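Local coordinates for biogenic amine-binding protein (Rhodnius prolixus, PDB 4GE1) that binds biogenic amines such as serotonin and norepinephrine in the saliva of a blood-feeding insect, probably sequestering them at the bite, at residues V8-D13 / N86-A91; K45-K50 / T183-L188; E58-Y63 / S71-F76. One frame throughout, in Å; residues are numbered along the deposited sequence.

Contact 1 of 3, residues V8-D13 / N86-A91; sequences VDTVKD and NGKYTA
Thr-10 reaches across from the N-terminal segment onto the turn at Asn-86 and Gly-87, where strand 88-96 is about to begin. From CA its side chain heads for that turn, and CB meets Gly-87 O at 3.8 Å. There it forks. With chi1 at 56°, OG1 sits between the backbone N and the carbonyl carbon and comes up against CB of Asn-86 at 3.5 Å, while the methyl CG2 lies beside the backbone N and reaches CB of Lys-88 at 4.0 Å. The two branches thus straddle the turn, crossing the side chains of both Asn-86 and Lys-88 at about a right angle. One residue on, Val-11 O accepts the backbone N-H of Gly-87 (2.9 Å, 146° at the hydrogen), and the same oxygen receives a CA-H...O contact from Asn-86 CA at 3.2 Å. Farther out, Lys-12 runs side by side with Asn-86, its CG 3.7 Å from OD1. Gly-87 is the centre of an inverse gamma turn, and both it and Val-11 also bond through the backbone to Tyr-112 of strand 102-115. Tyr-89, two residues after Gly-87, touches the bound tryptamine. The arrangement lays the segment ahead of helix 16-19 against the end of the barrel, as the N-terminal segment does in lipocalins.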
loop_
_atom_site.group_PDB
_atom_site.type_symbol
_atom_site.label_atom_id
_atom_site.label_comp_id
_atom_site.label_asym_id
_atom_site.label_seq_id
_atom_site.Cartn_x
_atom_site.Cartn_y
_atom_site.Cartn_z
ATOM N N VAL A 8 11.044 11.045 3.128
ATOM C CA VAL A 8 11.784 10.434 2.031
ATOM C C VAL A 8 11.486 11.159 0.724
ATOM O O VAL A 8 10.377 11.662 0.522
ATOM C CB VAL A 8 11.460 8.920 1.875
ATOM C CG1 VAL A 8 11.466 8.220 3.229
ATOM C CG2 VAL A 8 10.129 8.721 1.190
ATOM N N ASP A 9 12.486 11.224 -0.152
ATOM C CA ASP A 9 12.309 11.806 -1.477
ATOM C C ASP A 9 11.370 10.923 -2.289
ATOM O O ASP A 9 11.390 9.700 -2.142
ATOM C CB ASP A 9 13.650 11.948 -2.197
ATOM C CG ASP A 9 14.635 12.821 -1.434
ATOM O OD1 ASP A 9 14.208 13.535 -0.500
ATOM O OD2 ASP A 9 15.836 12.795 -1.775
ATOM N N THR A 10 10.564 11.551 -3.144
ATOM C CA THR A 10 9.474 10.881 -3.851
ATOM C C THR A 10 9.528 11.150 -5.355
ATOM O O THR A 10 10.279 12.011 -5.810
ATOM C CB THR A 10 8.113 11.384 -3.351
ATOM O OG1 THR A 10 8.062 12.810 -3.492
ATOM C CG2 THR A 10 7.915 11.037 -1.892
ATOM N N VAL A 11 8.707 10.421 -6.109
ATOM C CA VAL A 11 8.667 10.530 -7.565
ATOM C C VAL A 11 8.224 11.915 -8.012
ATOM O O VAL A 11 7.214 12.433 -7.538
ATOM C CB VAL A 11 7.677 9.515 -8.184
ATOM C CG1 VAL A 11 7.843 9.470 -9.689
ATOM C CG2 VAL A 11 7.869 8.138 -7.587
ATOM N N LYS A 12 8.979 12.507 -8.931
ATOM C CA LYS A 12 8.609 13.793 -9.511
ATOM C C LYS A 12 7.640 13.589 -10.666
ATOM O O LYS A 12 7.711 12.588 -11.375
ATOM C CB LYS A 12 9.846 14.537 -10.009
ATOM C CG LYS A 12 10.118 15.842 -9.283
ATOM C CD LYS A 12 10.909 16.806 -10.154
ATOM C CE LYS A 12 12.244 16.217 -10.585
ATOM N NZ LYS A 12 13.053 17.200 -11.362
ATOM N N ASP A 13 6.736 14.545 -10.855
ATOM C CA ASP A 13 5.744 14.458 -11.926
ATOM C C ASP A 13 4.937 13.157 -11.838
ATOM O O ASP A 13 4.976 12.317 -12.738
ATOM C CB ASP A 13 6.419 14.597 -13.292
ATOM C CG ASP A 13 7.375 15.782 -13.351
ATOM O OD1 ASP A 13 6.916 16.916 -13.621
ATOM O OD2 ASP A 13 8.586 15.576 -13.124
ATOM N N ASN A 86 4.453 15.776 -6.959
ATOM C CA ASN A 86 5.168 14.609 -6.456
ATOM C C ASN A 86 4.264 13.456 -6.045
ATOM O O ASN A 86 3.067 13.634 -5.820
ATOM C CB ASN A 86 6.066 14.994 -5.280
ATOM C CG ASN A 86 6.926 16.198 -5.581
ATOM O OD1 ASN A 86 7.744 16.175 -6.501
ATOM N ND2 ASN A 86 6.749 17.260 -4.801
ATOM N N GLY A 87 4.855 12.273 -5.938
ATOM C CA GLY A 87 4.131 11.096 -5.502
ATOM C C GLY A 87 4.059 11.039 -3.991
ATOM O O GLY A 87 4.582 10.114 -3.365
ATOM N N LYS A 88 3.399 12.029 -3.404
ATOM C CA LYS A 88 3.336 12.149 -1.953
ATOM C C LYS A 88 2.005 12.733 -1.514
ATOM O O LYS A 88 1.566 13.764 -2.029
ATOM C CB LYS A 88 4.476 13.031 -1.454
ATOM C CG LYS A 88 4.438 13.325 0.035
ATOM C CD LYS A 88 5.702 14.062 0.460
ATOM C CE LYS A 88 5.717 14.322 1.959
ATOM N NZ LYS A 88 5.732 13.060 2.763
ATOM N N TYR A 89 1.362 12.075 -0.561
ATOM C CA TYR A 89 0.051 12.518 -0.117
ATOM C C TYR A 89 -0.282 11.996 1.266
ATOM O O TYR A 89 0.385 11.105 1.790
ATOM C CB TYR A 89 -1.044 12.116 -1.124
ATOM C CG TYR A 89 -1.244 10.621 -1.316
ATOM C CD1 TYR A 89 -2.352 9.971 -0.779
ATOM C CD2 TYR A 89 -0.340 9.864 -2.052
ATOM C CE1 TYR A 89 -2.545 8.599 -0.951
ATOM C CE2 TYR A 89 -0.525 8.488 -2.228
ATOM C CZ TYR A 89 -1.630 7.869 -1.680
ATOM O OH TYR A 89 -1.815 6.516 -1.855
ATOM N N THR A 90 -1.313 12.580 1.856
ATOM C CA THR A 90 -1.857 12.093 3.105
ATOM C C THR A 90 -3.234 11.477 2.857
ATOM O O THR A 90 -4.019 11.963 2.036
ATOM C CB THR A 90 -1.980 13.226 4.130
ATOM O OG1 THR A 90 -0.790 14.023 4.101
ATOM C CG2 THR A 90 -2.166 12.653 5.526
ATOM N N ALA A 91 -3.519 10.401 3.565
ATOM C CA ALA A 91 -4.795 9.727 3.423
ATOM C C ALA A 91 -5.361 9.424 4.797
ATOM O O ALA A 91 -4.620 9.294 5.774
ATOM C CB ALA A 91 -4.632 8.451 2.610
#

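Contact 2 of 3, residues K45-K50 / T183-L188; sequences KFLHQK and TLQKLL
Leu-47 and Leu-188 make the apolar centre of this contact: their side chains cross at about a right angle, with the two CD2 methyls 4.0 Å apart. The CD2 of Leu-47 also rests over the helix backbone, 4.0 Å from Gln-185 N, and packs on CB of Leu-184. The aliphatic part of Lys-45 adds to this surface, CG lying 4.0 Å from CD1 of Leu-184. Helix 183-188 runs at 29° to strand 45-50, the axes 8.7 Å apart at their closest. In this lipocalin barrel the C-terminal helix 181-189 lies against the outside of the wall; on the other face of the same strand, Phe-46 stacks on Phe-60 of the amine pocket.

Mixed contacts of methyls with polar groups gather at Leu-188. Its CD1 lies 3.7 Å from Leu-47 O and 3.6 Å from CG of Gln-49, a carbon turned between its own backbone N and carbonyl carbon (chi1 48°). Beyond CG the Gln-49 chain is extended, and its OE1 lies 3.7 Å from CD2 of Leu-188.

Polar bonds lead outside the two segments: Lys-45 NZ forms a salt bridge with Asp-181 and a hydrogen bond with Tyr-25, and the backbone O of Leu-188 accepts from Lys-57 NZ.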
loop_
_atom_site.group_PDB
_atom_site.type_symbol
_atom_site.label_atom_id
_atom_site.label_comp_id
_atom_site.label_asym_id
_atom_site.label_seq_id
_atom_site.Cartn_x
_atom_site.Cartn_y
_atom_site.Cartn_z
ATOM N N LYS A 45 -3.283 -7.603 -1.406
ATOM C CA LYS A 45 -3.613 -7.094 -2.727
ATOM C C LYS A 45 -4.503 -5.893 -2.493
ATOM O O LYS A 45 -5.330 -5.892 -1.572
ATOM C CB LYS A 45 -4.352 -8.155 -3.549
ATOM C CG LYS A 45 -4.894 -7.655 -4.881
ATOM C CD LYS A 45 -5.515 -8.793 -5.687
ATOM C CE LYS A 45 -5.938 -8.322 -7.078
ATOM N NZ LYS A 45 -6.406 -9.456 -7.943
ATOM N N PHE A 46 -4.324 -4.848 -3.288
ATOM C CA PHE A 46 -5.248 -3.730 -3.180
ATOM C C PHE A 46 -5.766 -3.217 -4.512
ATOM O O PHE A 46 -5.134 -3.385 -5.559
ATOM C CB PHE A 46 -4.760 -2.612 -2.232
ATOM C CG PHE A 46 -3.472 -1.931 -2.638
ATOM C CD1 PHE A 46 -3.493 -0.651 -3.182
ATOM C CD2 PHE A 46 -2.241 -2.527 -2.398
ATOM C CE1 PHE A 46 -2.306 0.013 -3.518
ATOM C CE2 PHE A 46 -1.046 -1.866 -2.723
ATOM C CZ PHE A 46 -1.084 -0.599 -3.295
ATOM N N LEU A 47 -6.956 -2.635 -4.452
ATOM C CA LEU A 47 -7.650 -2.154 -5.634
ATOM C C LEU A 47 -7.903 -0.668 -5.460
ATOM O O LEU A 47 -8.381 -0.236 -4.414
ATOM C CB LEU A 47 -8.987 -2.896 -5.767
ATOM C CG LEU A 47 -9.713 -2.892 -7.107
ATOM C CD1 LEU A 47 -8.898 -3.666 -8.123
ATOM C CD2 LEU A 47 -11.102 -3.502 -6.956
ATOM N N HIS A 48 -7.606 0.133 -6.470
ATOM C CA HIS A 48 -7.857 1.555 -6.285
ATOM C C HIS A 48 -8.324 2.330 -7.514
ATOM O O HIS A 48 -8.201 1.875 -8.649
ATOM C CB HIS A 48 -6.685 2.252 -5.557
ATOM C CG HIS A 48 -5.368 2.149 -6.261
ATOM N ND1 HIS A 48 -4.174 2.490 -5.658
ATOM C CD2 HIS A 48 -5.059 1.755 -7.520
ATOM C CE1 HIS A 48 -3.185 2.307 -6.514
ATOM N NE2 HIS A 48 -3.693 1.861 -7.648
ATOM N N GLN A 49 -8.893 3.503 -7.262
ATOM C CA GLN A 49 -9.440 4.318 -8.334
ATOM C C GLN A 49 -9.353 5.796 -7.997
ATOM O O GLN A 49 -9.309 6.181 -6.829
ATOM C CB GLN A 49 -10.905 3.955 -8.578
ATOM C CG GLN A 49 -11.707 3.903 -7.285
ATOM C CD GLN A 49 -13.209 4.019 -7.481
ATOM O OE1 GLN A 49 -13.796 3.407 -8.384
ATOM N NE2 GLN A 49 -13.847 4.802 -6.614
ATOM N N LYS A 50 -9.328 6.608 -9.047
ATOM C CA LYS A 50 -9.481 8.042 -8.945
ATOM C C LYS A 50 -10.696 8.416 -9.800
ATOM O O LYS A 50 -10.709 8.165 -11.007
ATOM C CB LYS A 50 -8.229 8.745 -9.483
ATOM C CG LYS A 50 -8.326 10.274 -9.472
ATOM C CD LYS A 50 -7.121 10.930 -10.151
ATOM C CE LYS A 50 -7.475 11.478 -11.542
ATOM N NZ LYS A 50 -8.459 12.601 -11.510
ATOM N N THR A 183 -14.595 -8.977 -2.137
ATOM C CA THR A 183 -14.737 -7.934 -1.128
ATOM C C THR A 183 -14.072 -6.651 -1.602
ATOM O O THR A 183 -14.575 -5.553 -1.360
ATOM C CB THR A 183 -14.160 -8.353 0.242
ATOM O OG1 THR A 183 -14.967 -9.399 0.796
ATOM C CG2 THR A 183 -14.157 -7.180 1.207
ATOM N N LEU A 184 -12.948 -6.796 -2.293
ATOM C CA LEU A 184 -12.245 -5.644 -2.833
ATOM C C LEU A 184 -13.180 -4.855 -3.752
ATOM O O LEU A 184 -13.355 -3.646 -3.589
ATOM C CB LEU A 184 -10.987 -6.080 -3.602
ATOM C CG LEU A 184 -9.750 -6.556 -2.825
ATOM C CD1 LEU A 184 -8.644 -6.911 -3.807
ATOM C CD2 LEU A 184 -9.257 -5.486 -1.857
ATOM N N GLN A 185 -13.776 -5.552 -4.718
ATOM C CA GLN A 185 -14.679 -4.921 -5.686
ATOM C C GLN A 185 -15.901 -4.312 -4.981
ATOM O O GLN A 185 -16.275 -3.173 -5.234
ATOM C CB GLN A 185 -15.097 -5.941 -6.758
ATOM C CG GLN A 185 -16.268 -5.513 -7.640
ATOM C CD GLN A 185 -15.898 -4.442 -8.662
ATOM O OE1 GLN A 185 -14.720 -4.223 -8.960
ATOM N NE2 GLN A 185 -16.910 -3.773 -9.205
ATOM N N LYS A 186 -16.498 -5.071 -4.068
ATOM C CA LYS A 186 -17.662 -4.603 -3.333
ATOM C C LYS A 186 -17.394 -3.341 -2.496
ATOM O O LYS A 186 -18.171 -2.385 -2.536
ATOM C CB LYS A 186 -18.182 -5.729 -2.441
ATOM C CG LYS A 186 -19.524 -5.464 -1.799
ATOM C CD LYS A 186 -19.913 -6.633 -0.908
ATOM C CE LYS A 186 -18.931 -6.777 0.248
ATOM N NZ LYS A 186 -18.999 -5.618 1.172
ATOM N N LEU A 187 -16.308 -3.336 -1.727
ATOM C CA LEU A 187 -16.031 -2.183 -0.874
ATOM C C LEU A 187 -15.662 -0.952 -1.704
ATOM O O LEU A 187 -15.989 0.181 -1.342
ATOM C CB LEU A 187 -14.952 -2.507 0.172
ATOM C CG LEU A 187 -15.401 -3.435 1.309
ATOM C CD1 LEU A 187 -14.281 -3.698 2.287
ATOM C CD2 LEU A 187 -16.602 -2.847 2.030
ATOM N N LEU A 188 -15.003 -1.179 -2.832
ATOM C CA LEU A 188 -14.621 -0.081 -3.702
ATOM C C LEU A 188 -15.853 0.678 -4.200
ATOM O O LEU A 188 -15.828 1.906 -4.335
ATOM C CB LEU A 188 -13.802 -0.591 -4.887
ATOM C CG LEU A 188 -13.174 0.490 -5.769
ATOM C CD1 LEU A 188 -11.846 0.950 -5.186
ATOM C CD2 LEU A 188 -12.981 -0.031 -7.185
#

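Contact 3 of 3, residues E58-Y63 / S71-F76; sequences EVFSNY and SYDISF. With TSS (2-(1H-indol-3-yl)ethanamine), chain E.
Asp-73 OD2 accepts a hydrogen bond from the amine N1 of tryptamine at 2.7 Å and another from Asn-93 ND2, while the other carboxylate oxygen, OD1, is met nearly end-on by Asn-62 ND2 at 3.0 Å. That same ND2 donates to Ser-71 OG (3.1 Å), with both acceptors close to the plane of the amide. Asn-62, a second-shell residue, helps with Asn-93 to hold the carboxylate, and its own OD1 bonds Thr-44. With chi1 at 58°, CG of Asp-73 sits between its backbone N and carbonyl carbon, and the carboxylate leans toward strand 58-63. Next to it the Phe-60 ring turns a face to the ligand: N1 stands 3.0 Å above the plane, over the ring centre, where a charged amine would gain from the pi electrons as well as from the carboxylate.

The backbones pair as antiparallel strands at 164°. Phe-60 N to Asp-73 O is short (2.8 Å), whereas the return bond from Asp-73 N to Phe-60 O is weak at 3.4 Å. On the outer face, Val-59 CG2 meets Ile-74 CG2 at 4.0 Å. This hairpin lies between strands 43-50 and 88-96 in the barrel, with helix 181-189 covering Val-59, Ser-61 and Tyr-72 from outside.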
loop_
_atom_site.group_PDB
_atom_site.type_symbol
_atom_site.label_atom_id
_atom_site.label_comp_id
_atom_site.label_asym_id
_atom_site.label_seq_id
_atom_site.Cartn_x
_atom_site.Cartn_y
_atom_site.Cartn_z
ATOM N N GLU A 58 -8.764 3.510 -2.013
ATOM C CA GLU A 58 -7.880 2.351 -2.102
ATOM C C GLU A 58 -8.296 1.283 -1.100
ATOM O O GLU A 58 -8.310 1.530 0.104
ATOM C CB GLU A 58 -6.424 2.759 -1.863
ATOM C CG GLU A 58 -6.008 4.051 -2.559
ATOM C CD GLU A 58 -4.531 4.369 -2.370
ATOM O OE1 GLU A 58 -3.687 3.648 -2.944
ATOM O OE2 GLU A 58 -4.221 5.338 -1.644
ATOM N N VAL A 59 -8.647 0.106 -1.609
ATOM C CA VAL A 59 -9.180 -0.951 -0.763
ATOM C C VAL A 59 -8.207 -2.111 -0.660
ATOM O O VAL A 59 -7.785 -2.662 -1.681
ATOM C CB VAL A 59 -10.532 -1.462 -1.282
ATOM C CG1 VAL A 59 -11.003 -2.640 -0.448
ATOM C CG2 VAL A 59 -11.569 -0.343 -1.254
ATOM N N PHE A 60 -7.851 -2.469 0.575
ATOM C CA PHE A 60 -6.839 -3.498 0.822
ATOM C C PHE A 60 -7.443 -4.798 1.359
ATOM O O PHE A 60 -8.287 -4.781 2.252
ATOM C CB PHE A 60 -5.786 -2.996 1.819
ATOM C CG PHE A 60 -5.013 -1.777 1.351
ATOM C CD1 PHE A 60 -5.546 -0.508 1.486
ATOM C CD2 PHE A 60 -3.738 -1.906 0.819
ATOM C CE1 PHE A 60 -4.834 0.613 1.073
ATOM C CE2 PHE A 60 -3.016 -0.783 0.399
ATOM C CZ PHE A 60 -3.564 0.469 0.526
ATOM N N SER A 61 -7.005 -5.917 0.792
ATOM C CA SER A 61 -7.269 -7.233 1.356
ATOM C C SER A 61 -5.961 -7.796 1.931
ATOM O O SER A 61 -5.007 -8.046 1.195
ATOM C CB SER A 61 -7.832 -8.166 0.272
ATOM O OG SER A 61 -7.739 -9.527 0.646
ATOM N N ASN A 62 -5.907 -7.981 3.246
ATOM C CA ASN A 62 -4.716 -8.561 3.857
ATOM C C ASN A 62 -5.012 -9.941 4.398
ATOM O O ASN A 62 -5.815 -10.090 5.315
ATOM C CB ASN A 62 -4.205 -7.685 4.996
ATOM C CG ASN A 62 -4.177 -6.234 4.630
ATOM O OD1 ASN A 62 -3.422 -5.820 3.748
ATOM N ND2 ASN A 62 -4.996 -5.446 5.303
ATOM N N TYR A 63 -4.345 -10.938 3.834
ATOM C CA TYR A 63 -4.579 -12.319 4.219
ATOM C C TYR A 63 -3.378 -12.901 4.960
ATOM O O TYR A 63 -2.255 -12.882 4.445
ATOM C CB TYR A 63 -4.867 -13.175 2.991
ATOM C CG TYR A 63 -5.119 -14.620 3.342
ATOM C CD1 TYR A 63 -6.277 -14.991 4.006
ATOM C CD2 TYR A 63 -4.195 -15.609 3.021
ATOM C CE1 TYR A 63 -6.520 -16.302 4.337
ATOM C CE2 TYR A 63 -4.428 -16.936 3.353
ATOM C CZ TYR A 63 -5.596 -17.275 4.009
ATOM O OH TYR A 63 -5.856 -18.583 4.348
ATOM N N SER A 71 -7.879 -9.354 6.883
ATOM C CA SER A 71 -8.216 -8.050 7.427
ATOM C C SER A 71 -8.340 -7.084 6.255
ATOM O O SER A 71 -7.708 -7.275 5.218
ATOM C CB SER A 71 -7.137 -7.567 8.395
ATOM O OG SER A 71 -5.960 -7.249 7.679
ATOM N N TYR A 72 -9.151 -6.050 6.427
ATOM C CA TYR A 72 -9.430 -5.113 5.353
ATOM C C TYR A 72 -9.242 -3.683 5.842
ATOM O O TYR A 72 -9.513 -3.375 7.001
ATOM C CB TYR A 72 -10.862 -5.291 4.845
ATOM C CG TYR A 72 -11.238 -6.715 4.519
ATOM C CD1 TYR A 72 -11.841 -7.534 5.478
ATOM C CD2 TYR A 72 -10.999 -7.248 3.256
ATOM C CE1 TYR A 72 -12.197 -8.854 5.187
ATOM C CE2 TYR A 72 -11.348 -8.570 2.952
ATOM C CZ TYR A 72 -11.945 -9.366 3.921
ATOM O OH TYR A 72 -12.304 -10.666 3.626
ATOM N N ASP A 73 -8.766 -2.819 4.951
ATOM C CA ASP A 73 -8.685 -1.388 5.243
ATOM C C ASP A 73 -8.854 -0.568 3.970
ATOM O O ASP A 73 -8.710 -1.084 2.857
ATOM C CB ASP A 73 -7.403 -1.007 6.026
ATOM C CG ASP A 73 -6.125 -1.384 5.308
ATOM O OD1 ASP A 73 -5.623 -2.506 5.544
ATOM O OD2 ASP A 73 -5.591 -0.548 4.536
ATOM N N ILE A 74 -9.199 0.702 4.133
ATOM C CA ILE A 74 -9.468 1.544 2.977
ATOM C C ILE A 74 -8.850 2.908 3.164
ATOM O O ILE A 74 -9.045 3.545 4.200
ATOM C CB ILE A 74 -10.980 1.730 2.752
ATOM C CG1 ILE A 74 -11.692 0.368 2.738
ATOM C CG2 ILE A 74 -11.233 2.512 1.463
ATOM C CD1 ILE A 74 -13.220 0.472 2.738
ATOM N N SER A 75 -8.114 3.358 2.155
ATOM C CA SER A 75 -7.582 4.713 2.168
ATOM C C SER A 75 -8.458 5.642 1.350
ATOM O O SER A 75 -8.814 5.331 0.205
ATOM C CB SER A 75 -6.159 4.752 1.624
ATOM O OG SER A 75 -5.280 4.060 2.477
ATOM N N PHE A 76 -8.794 6.785 1.941
ATOM C CA PHE A 76 -9.545 7.821 1.245
ATOM C C PHE A 76 -8.674 9.064 1.151
ATOM O O PHE A 76 -8.114 9.516 2.158
ATOM C CB PHE A 76 -10.814 8.189 2.012
ATOM C CG PHE A 76 -11.707 7.025 2.316
ATOM C CD1 PHE A 76 -11.477 6.231 3.429
ATOM C CD2 PHE A 76 -12.801 6.745 1.510
ATOM C CE1 PHE A 76 -12.313 5.162 3.725
ATOM C CE2 PHE A 76 -13.642 5.680 1.793
ATOM C CZ PHE A 76 -13.399 4.883 2.903
HETATM N N1 TSS E . -3.036 -0.733 3.733
HETATM C CA TSS E . -2.224 -0.014 4.684
HETATM C CB TSS E . -0.760 0.085 4.391
HETATM C CG TSS E . -0.344 0.257 2.964
HETATM C CD1 TSS E . 0.303 -0.682 2.173
HETATM N NE1 TSS E . 0.525 -0.154 0.951
HETATM C CE2 TSS E . 0.021 1.129 0.909
HETATM C CD2 TSS E . -0.516 1.411 2.139
HETATM C CZ2 TSS E . -0.016 2.099 -0.131
HETATM C CH2 TSS E . -0.587 3.347 0.102
HETATM C CZ3 TSS E . -1.133 3.633 1.355
HETATM C CE3 TSS E . -1.103 2.675 2.375
#

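In the fold
From the N terminus, the chain passes through 8-13, builds the strands from 23-31 to 69-78, and returns at 86-91, where contact 1 closes its loop and ties the N-terminal segment to strand 88-96. Inside that loop sits the hairpin of contact 3, its strands joined by a short connection. Contact 2 begins there too, at 45-50, but ends at 183-188, tying the C-terminal helix to strand 43-50; its loop crosses that of contact 1 and encloses contact 3. Contacts 2 and 3 lie on the same side of the chain's centre, about 8 Å apart between centres. Contact 1 lies opposite contact 3, yet Tyr-89 OH approaches Glu-58 OE2 at 2.7 Å, a probable hydrogen bond.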